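Beta-galactosidase/beta-glucuronidase (Faecalibacterium prausnitzii L2-6, PDB 6MVF) binds flavin mononucleotide and is a family 2 glycoside hydrolase of the human gut microbiome, described as a beta-glucuronidase. Local coordinates at residues K379-Q384 with L392-S397. Residues are numbered along the deposited sequence; the frame is centred on the assembly and turned at random.
Sequences KELIIQ and LFWGIS. With FMN (flavin mononucleotide), chain G.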
loop_
_atom_site.group_PDB
_atom_site.type_symbol
_atom_site.label_atom_id
_atom_site.label_comp_id
_atom_site.label_asym_id
_atom_site.label_seq_id
_atom_site.Cartn_x
_atom_site.Cartn_y
_atom_site.Cartn_z
ATOM N N LYS A 379 6.039 -38.688 7.182
ATOM C CA LYS A 379 5.058 -38.329 8.229
ATOM C C LYS A 379 4.987 -36.804 8.339
ATOM O O LYS A 379 3.926 -36.292 8.520
ATOM C CB LYS A 379 5.402 -39.031 9.540
ATOM C CG LYS A 379 4.220 -39.255 10.455
ATOM C CD LYS A 379 4.473 -40.139 11.638
ATOM C CE LYS A 379 3.377 -40.031 12.666
ATOM N NZ LYS A 379 3.614 -40.886 13.844
ATOM N N GLU A 380 6.113 -36.125 8.236
ATOM C CA GLU A 380 6.106 -34.668 8.284
ATOM C C GLU A 380 5.504 -34.081 7.017
ATOM O O GLU A 380 4.813 -33.060 7.070
ATOM C CB GLU A 380 7.525 -34.129 8.492
ATOM C CG GLU A 380 8.128 -34.472 9.833
ATOM C CD GLU A 380 9.574 -34.019 9.944
ATOM O OE1 GLU A 380 10.325 -34.138 8.949
ATOM O OE2 GLU A 380 9.961 -33.535 11.028
ATOM N N LEU A 381 5.772 -34.692 5.864
ATOM C CA LEU A 381 5.233 -34.155 4.620
ATOM C C LEU A 381 3.712 -34.208 4.617
ATOM O O LEU A 381 3.051 -33.266 4.174
ATOM C CB LEU A 381 5.796 -34.920 3.425
ATOM C CG LEU A 381 5.189 -34.572 2.066
ATOM C CD1 LEU A 381 5.480 -33.104 1.707
ATOM C CD2 LEU A 381 5.681 -35.543 0.982
ATOM N N ILE A 382 3.138 -35.295 5.119
ATOM C CA ILE A 382 1.691 -35.429 5.083
ATOM C C ILE A 382 1.035 -34.564 6.143
ATOM O O ILE A 382 0.013 -33.930 5.887
ATOM C CB ILE A 382 1.311 -36.909 5.238
ATOM C CG1 ILE A 382 1.764 -37.674 3.993
ATOM C CG2 ILE A 382 -0.191 -37.065 5.525
ATOM C CD1 ILE A 382 1.493 -39.143 4.055
ATOM N N ILE A 383 1.609 -34.511 7.345
ATOM C CA ILE A 383 0.951 -33.818 8.444
ATOM C C ILE A 383 1.035 -32.311 8.261
ATOM O O ILE A 383 0.089 -31.584 8.569
ATOM C CB ILE A 383 1.549 -34.285 9.785
ATOM C CG1 ILE A 383 0.850 -35.570 10.204
ATOM C CG2 ILE A 383 1.385 -33.223 10.891
ATOM C CD1 ILE A 383 1.756 -36.530 10.871
ATOM N N GLN A 384 2.152 -31.817 7.739
ATOM C CA GLN A 384 2.292 -30.382 7.545
ATOM C C GLN A 384 1.527 -29.884 6.332
ATOM O O GLN A 384 1.150 -28.710 6.292
ATOM C CB GLN A 384 3.772 -30.011 7.440
ATOM C CG GLN A 384 4.516 -30.346 8.706
ATOM C CD GLN A 384 6.010 -30.116 8.631
ATOM O OE1 GLN A 384 6.540 -29.568 7.657
ATOM N NE2 GLN A 384 6.702 -30.522 9.686
ATOM N N LEU A 392 -2.796 -33.466 -4.610
ATOM C CA LEU A 392 -3.617 -34.629 -4.938
ATOM C C LEU A 392 -2.869 -35.958 -4.848
ATOM O O LEU A 392 -3.491 -36.987 -4.580
ATOM C CB LEU A 392 -4.218 -34.481 -6.342
ATOM C CG LEU A 392 -4.933 -33.174 -6.699
ATOM C CD1 LEU A 392 -5.705 -33.377 -7.980
ATOM C CD2 LEU A 392 -5.848 -32.696 -5.582
ATOM N N PHE A 393 -1.547 -35.951 -5.004
ATOM C CA PHE A 393 -0.744 -37.158 -5.025
ATOM C C PHE A 393 0.462 -37.020 -4.100
ATOM O O PHE A 393 1.162 -36.002 -4.123
ATOM C CB PHE A 393 -0.289 -37.440 -6.452
ATOM C CG PHE A 393 -1.364 -37.241 -7.479
ATOM C CD1 PHE A 393 -2.189 -38.298 -7.856
ATOM C CD2 PHE A 393 -1.537 -36.011 -8.091
ATOM C CE1 PHE A 393 -3.188 -38.128 -8.821
ATOM C CE2 PHE A 393 -2.520 -35.824 -9.042
ATOM C CZ PHE A 393 -3.354 -36.892 -9.416
ATOM N N TRP A 394 0.688 -38.035 -3.277
ATOM C CA TRP A 394 1.914 -38.174 -2.504
ATOM C C TRP A 394 2.837 -39.124 -3.257
ATOM O O TRP A 394 2.434 -40.239 -3.596
ATOM C CB TRP A 394 1.647 -38.730 -1.097
ATOM C CG TRP A 394 0.689 -37.971 -0.198
ATOM C CD1 TRP A 394 -0.478 -38.453 0.352
ATOM C CD2 TRP A 394 0.830 -36.625 0.286
ATOM N NE1 TRP A 394 -1.070 -37.492 1.130
ATOM C CE2 TRP A 394 -0.296 -36.359 1.113
ATOM C CE3 TRP A 394 1.788 -35.620 0.098
ATOM C CZ2 TRP A 394 -0.495 -35.113 1.755
ATOM C CZ3 TRP A 394 1.595 -34.373 0.736
ATOM C CH2 TRP A 394 0.456 -34.137 1.557
ATOM N N GLY A 395 4.069 -38.692 -3.508
ATOM C CA GLY A 395 5.070 -39.523 -4.164
ATOM C C GLY A 395 6.040 -40.108 -3.150
ATOM O O GLY A 395 6.531 -39.399 -2.273
ATOM N N ILE A 396 6.322 -41.410 -3.279
ATOM C CA ILE A 396 7.102 -42.086 -2.244
ATOM C C ILE A 396 8.574 -42.307 -2.607
ATOM O O ILE A 396 9.385 -42.539 -1.696
ATOM C CB ILE A 396 6.448 -43.423 -1.820
ATOM C CG1 ILE A 396 6.412 -44.426 -2.971
ATOM C CG2 ILE A 396 5.033 -43.204 -1.222
ATOM C CD1 ILE A 396 6.080 -45.828 -2.506
ATOM N N SER A 397 8.948 -42.227 -3.889
ATOM C CA SER A 397 10.361 -42.284 -4.282
ATOM C C SER A 397 10.524 -41.807 -5.718
ATOM O O SER A 397 9.584 -41.836 -6.514
ATOM C CB SER A 397 10.958 -43.695 -4.139
ATOM O OG SER A 397 10.398 -44.603 -5.073
HETATM N N1 FMN G . -1.787 -35.715 16.966
HETATM C C2 FMN G . -1.430 -34.702 17.759
HETATM O O2 FMN G . -1.269 -34.864 18.970
HETATM N N3 FMN G . -1.208 -33.487 17.309
HETATM C C4 FMN G . -1.336 -33.163 16.060
HETATM O O4 FMN G . -1.128 -32.032 15.650
HETATM C C4A FMN G . -1.732 -34.188 15.157
HETATM N N5 FMN G . -1.847 -33.869 13.900
HETATM C C5A FMN G . -2.208 -34.768 13.007
HETATM C C6 FMN G . -2.325 -34.394 11.693
HETATM C C7 FMN G . -2.701 -35.296 10.763
HETATM C C7M FMN G . -2.821 -34.884 9.348
HETATM C C8 FMN G . -2.956 -36.674 11.162
HETATM C C8M FMN G . -3.352 -37.679 10.139
HETATM C C9 FMN G . -2.839 -37.043 12.484
HETATM C C9A FMN G . -2.478 -36.136 13.432
HETATM N N10 FMN G . -2.329 -36.511 14.758
HETATM C C10 FMN G . -1.955 -35.525 15.669
HETATM C "C1'" FMN G . -2.658 -37.891 15.087
HETATM C "C2'" FMN G . -1.637 -38.881 15.595
HETATM O "O2'" FMN G . -1.123 -39.400 14.395
HETATM C "C3'" FMN G . -2.255 -40.057 16.317
HETATM O "O3'" FMN G . -3.559 -39.720 16.737
HETATM C "C4'" FMN G . -1.532 -40.473 17.579
HETATM O "O4'" FMN G . -1.196 -39.272 18.257
HETATM C "C5'" FMN G . -0.307 -41.358 17.347
HETATM O "O5'" FMN G . 0.888 -40.597 17.339
HETATM P P FMN G . 2.276 -41.134 16.794
HETATM O O1P FMN G . 3.238 -40.415 17.652
HETATM O O2P FMN G . 2.216 -42.622 16.977
HETATM O O3P FMN G . 2.414 -40.799 15.348
#
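The indole of Trp394 carries one face against Ile382: CG1 of Ile382 lies 3.9 Å from the centroid of the five-membered ring and only 16° off its normal, which defines a CH-pi contact over the face. CG1 comes closest to CE2 of Trp394, at 3.8 Å. On the side of the helix turned away from the strand, Ile383 meets the flavin, its CG1 lying over a face of the dimethylbenzene ring, 3.6 Å from C7 of FMN. Leu381 meets the benzene half of the indole, with its CG 3.8 Å from CZ3 of Trp394, the two side chains lying alongside and headed opposite ways; the Leu381 carbonyl O approaches CH2 of Trp394 obliquely at 3.8 Å, while Asn385 provides a hydrogen bond to that oxygen.

Ile382 places CG1 beside its own backbone N and anti to the carbonyl carbon (chi1 -68°), bringing this branch over the indole. The first side-chain bond of Trp394 heads toward the helix, and the indole fills the space between the CA atoms of Trp394 and Ile382, 8.1 Å apart. The indole NE1 is buried and satisfied by Asp424, a bond that helps fix the ring's rotation. Replacing Trp394 with alanine is likely to open a gap against Leu381 and Ile382 and leave Asp424 without its indole N-H partner.

The extended Lys379, an FMN-binding residue, reaches the phosphate. Its NZ is modelled 1.9 Å from O3P of FMN, too close for a hydrogen bond, so the exact geometry is doubtful at 2.55 Å resolution. Tyr177 and Asp174 also hydrogen-bond the cofactor.

Strand 353-357, helix 368-385 and strand 391-398 form a beta-alpha-beta unit, with strand 391-398 parallel to its neighbours 353-357 and 428-433. Trp394 thus packs the helix onto the outside of the barrel strand, the layering characteristic of the TIM barrel domain in family 2 glycoside hydrolases.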